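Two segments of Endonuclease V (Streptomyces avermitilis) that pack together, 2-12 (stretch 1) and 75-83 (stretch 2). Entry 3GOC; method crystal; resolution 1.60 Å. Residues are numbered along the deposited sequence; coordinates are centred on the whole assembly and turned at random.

Stretch 1, residues 2-12: TTVRIPAGWPA
Stretch 2, residues 75-83: TAVGEVSFP

Thr3 to Ile6 of stretch 1 are extended (phi/psi -67/131, -72/117, -83/169, -68/127) and lie beside strand 75-79 and the loop after it; the chain then turns at Pro7 to Trp10. Together the two stretches bury 582 Å². One beta bridge sets the register: Val4 lies against Gly78, with their CA atoms 4.1 Å apart. The segments run parallel: Arg5 CA is 5.5 Å from Glu79 CA, and Ile6 CA is 5.2 Å from Ser81 CA. Val4 N donates to Val77 O at 2.7 Å, and Glu79 N donates to Val4 O at 2.9 Å. Both bonds are nearly straight. Gly78 suits this close approach, since an ideal CB there would sit 3.2 Å from Val4 CB. Thr3 CA adds a CA-H...O contact to Val77 O at 3.3 Å. Water 1 extends the link, donating to Thr2 O and accepting from Val77 N, 2.9 Å each.

Ser81 and Glu79 cover the most surface, 73 and 72 Å². Glu79 (phi/psi -82/133, chi1 m, chi2 t) points toward stretch 1. Its OE2 lies 3.4 Å from Arg5 CG, and its CG packs 4.0 Å from Thr3 CG2. Water 3 joins its OE1 (2.9 Å) to Ile6 N (3.1 Å).

Ser81 (phi/psi -94/10, chi1 p) is buried and also points toward stretch 1. Its CA is 3.8 Å from Ile6 CG1; Ile6 adopts chi1 m and chi2 t. Ser81 O meets the edge of the Trp10 ring, 3.1 Å from Trp10 CD1. Trp10 NE1 is 3.4 Å from the same Ser81 O, but the angle is too poor for a hydrogen bond. Trp10 has chi1 t and chi2 -113°. The type II turn from Pro7 to Trp10 ends at this contact residue, closed by Trp10 N to Pro7 O at 3.1 Å. Gly9 has phi/psi 84/5.

Water 4 donates to both Ser81 O and Pro11 O at 2.7 Å. Phe82 (chi1 t, chi2 74°) ends the contact: its CD1 edge is 3.3 Å from Pro11 O, and its CE1 is 4.1 Å from Pro11 CB.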

# COMPACT_ATOMS: atom_id res chain seq x y z
N THR A 2 27.45 25.96 8.35
CA THR A 2 27.36 24.69 7.59
C THR A 2 26.32 24.84 6.49
O THR A 2 25.74 23.85 6.03
CB THR A 2 26.94 23.52 8.51
OG1 THR A 2 27.68 23.58 9.74
CG2 THR A 2 27.22 22.18 7.83
N THR A 3 26.09 26.07 6.07
CA THR A 3 25.11 26.34 5.01
C THR A 3 25.60 25.76 3.68
O THR A 3 26.75 25.97 3.29
CB THR A 3 24.88 27.86 4.83
OG1 THR A 3 24.38 28.42 6.05
CG2 THR A 3 23.88 28.13 3.71
N VAL A 4 24.72 25.03 3.00
CA VAL A 4 25.06 24.43 1.72
C VAL A 4 25.14 25.52 0.66
O VAL A 4 24.15 26.18 0.38
CB VAL A 4 23.98 23.41 1.28
CG1 VAL A 4 24.39 22.75 -0.04
CG2 VAL A 4 23.80 22.36 2.36
N ARG A 5 26.32 25.71 0.08
CA ARG A 5 26.48 26.74 -0.93
C ARG A 5 26.03 26.25 -2.31
O ARG A 5 25.77 25.07 -2.50
CB ARG A 5 27.94 27.21 -1.02
CG ARG A 5 28.48 27.82 0.26
CD ARG A 5 29.25 26.80 1.08
NE ARG A 5 29.90 27.41 2.24
CZ ARG A 5 30.77 26.78 3.02
NH1 ARG A 5 31.10 25.52 2.78
NH2 ARG A 5 31.31 27.42 4.05
N ILE A 6 25.92 27.18 -3.25
CA ILE A 6 25.53 26.83 -4.60
C ILE A 6 26.68 26.02 -5.19
O ILE A 6 27.84 26.44 -5.16
CB ILE A 6 25.32 28.10 -5.46
CG1 ILE A 6 24.17 28.92 -4.87
CG2 ILE A 6 25.07 27.72 -6.91
CD1 ILE A 6 23.86 30.20 -5.63
N PRO A 7 26.37 24.83 -5.73
CA PRO A 7 27.39 23.95 -6.33
C PRO A 7 28.24 24.65 -7.37
O PRO A 7 27.75 25.49 -8.13
CB PRO A 7 26.56 22.83 -6.95
CG PRO A 7 25.39 22.73 -6.00
CD PRO A 7 25.05 24.18 -5.75
N ALA A 8 29.52 24.28 -7.42
CA ALA A 8 30.42 24.86 -8.40
C ALA A 8 29.92 24.51 -9.80
O ALA A 8 29.75 23.33 -10.13
CB ALA A 8 31.83 24.31 -8.21
N GLY A 9 29.67 25.52 -10.62
CA GLY A 9 29.19 25.27 -11.98
C GLY A 9 27.70 25.07 -12.14
O GLY A 9 27.22 24.78 -13.24
N TRP A 10 26.94 25.24 -11.06
CA TRP A 10 25.49 25.08 -11.11
C TRP A 10 24.90 26.01 -12.17
O TRP A 10 25.41 27.11 -12.38
CB TRP A 10 24.90 25.42 -9.73
CG TRP A 10 23.52 24.88 -9.49
CD1 TRP A 10 22.37 25.60 -9.36
CD2 TRP A 10 23.17 23.51 -9.30
NE1 TRP A 10 21.31 24.76 -9.09
CE2 TRP A 10 21.77 23.46 -9.05
CE3 TRP A 10 23.89 22.30 -9.32
CZ2 TRP A 10 21.09 22.27 -8.80
CZ3 TRP A 10 23.20 21.11 -9.08
CH2 TRP A 10 21.82 21.11 -8.83
N PRO A 11 23.82 25.58 -12.85
CA PRO A 11 23.20 26.41 -13.88
C PRO A 11 22.90 27.83 -13.38
O PRO A 11 22.42 28.01 -12.26
CB PRO A 11 21.91 25.66 -14.20
CG PRO A 11 22.32 24.24 -14.04
CD PRO A 11 23.15 24.27 -12.76
N ALA A 12 23.18 28.82 -14.22
CA ALA A 12 22.94 30.20 -13.87
C ALA A 12 21.94 30.85 -14.83
O ALA A 12 21.53 31.99 -14.62
CB ALA A 12 24.25 30.98 -13.87
N THR A 75 18.24 17.42 8.65
CA THR A 75 17.89 18.64 7.94
C THR A 75 19.18 19.31 7.46
O THR A 75 20.27 18.97 7.91
CB THR A 75 17.13 19.65 8.83
OG1 THR A 75 17.93 20.00 9.96
CG2 THR A 75 15.81 19.07 9.29
N ALA A 76 19.02 20.24 6.53
CA ALA A 76 20.16 20.98 6.00
C ALA A 76 19.68 22.37 5.62
O ALA A 76 18.52 22.55 5.23
CB ALA A 76 20.72 20.27 4.77
N VAL A 77 20.56 23.35 5.76
CA VAL A 77 20.25 24.73 5.43
C VAL A 77 21.10 25.09 4.23
O VAL A 77 22.30 24.82 4.22
CB VAL A 77 20.60 25.68 6.59
CG1 VAL A 77 20.34 27.11 6.18
CG2 VAL A 77 19.77 25.32 7.82
N GLY A 78 20.49 25.68 3.20
CA GLY A 78 21.27 26.03 2.03
C GLY A 78 20.92 27.36 1.38
O GLY A 78 19.89 27.95 1.67
N GLU A 79 21.82 27.83 0.52
CA GLU A 79 21.59 29.06 -0.21
C GLU A 79 20.71 28.68 -1.39
O GLU A 79 20.97 27.69 -2.07
CB GLU A 79 22.92 29.62 -0.74
CG GLU A 79 23.85 30.17 0.32
CD GLU A 79 25.21 30.54 -0.24
OE1 GLU A 79 25.25 31.02 -1.40
OE2 GLU A 79 26.23 30.37 0.46
N VAL A 80 19.65 29.45 -1.64
CA VAL A 80 18.78 29.16 -2.77
C VAL A 80 19.69 29.22 -3.99
O VAL A 80 20.36 30.22 -4.25
CB VAL A 80 17.64 30.18 -2.87
CG1 VAL A 80 16.85 29.98 -4.15
CG2 VAL A 80 16.72 30.01 -1.66
N SER A 81 19.73 28.12 -4.74
CA SER A 81 20.63 28.00 -5.88
C SER A 81 20.17 28.35 -7.29
O SER A 81 20.88 28.08 -8.26
CB SER A 81 21.22 26.59 -5.89
OG SER A 81 20.19 25.62 -5.73
N PHE A 82 19.00 28.95 -7.41
CA PHE A 82 18.49 29.34 -8.72
C PHE A 82 17.35 30.32 -8.54
O PHE A 82 16.64 30.28 -7.54
CB PHE A 82 17.98 28.10 -9.48
CG PHE A 82 17.96 28.27 -10.98
CD1 PHE A 82 19.14 28.25 -11.71
CD2 PHE A 82 16.76 28.47 -11.65
CE1 PHE A 82 19.13 28.42 -13.08
CE2 PHE A 82 16.74 28.64 -13.03
CZ PHE A 82 17.93 28.62 -13.75
N PRO A 83 17.17 31.24 -9.50
CA PRO A 83 16.07 32.21 -9.38
C PRO A 83 14.74 31.47 -9.52
O PRO A 83 14.71 30.30 -9.91
CB PRO A 83 16.33 33.16 -10.55
CG PRO A 83 17.06 32.31 -11.54
CD PRO A 83 18.01 31.52 -10.68
O HOH W 1 23.17 22.68 6.78
O HOH W 2 22.44 25.54 -2.57
O HOH W 3 27.39 29.85 -3.00
O HOH W 4 22.54 29.41 -9.96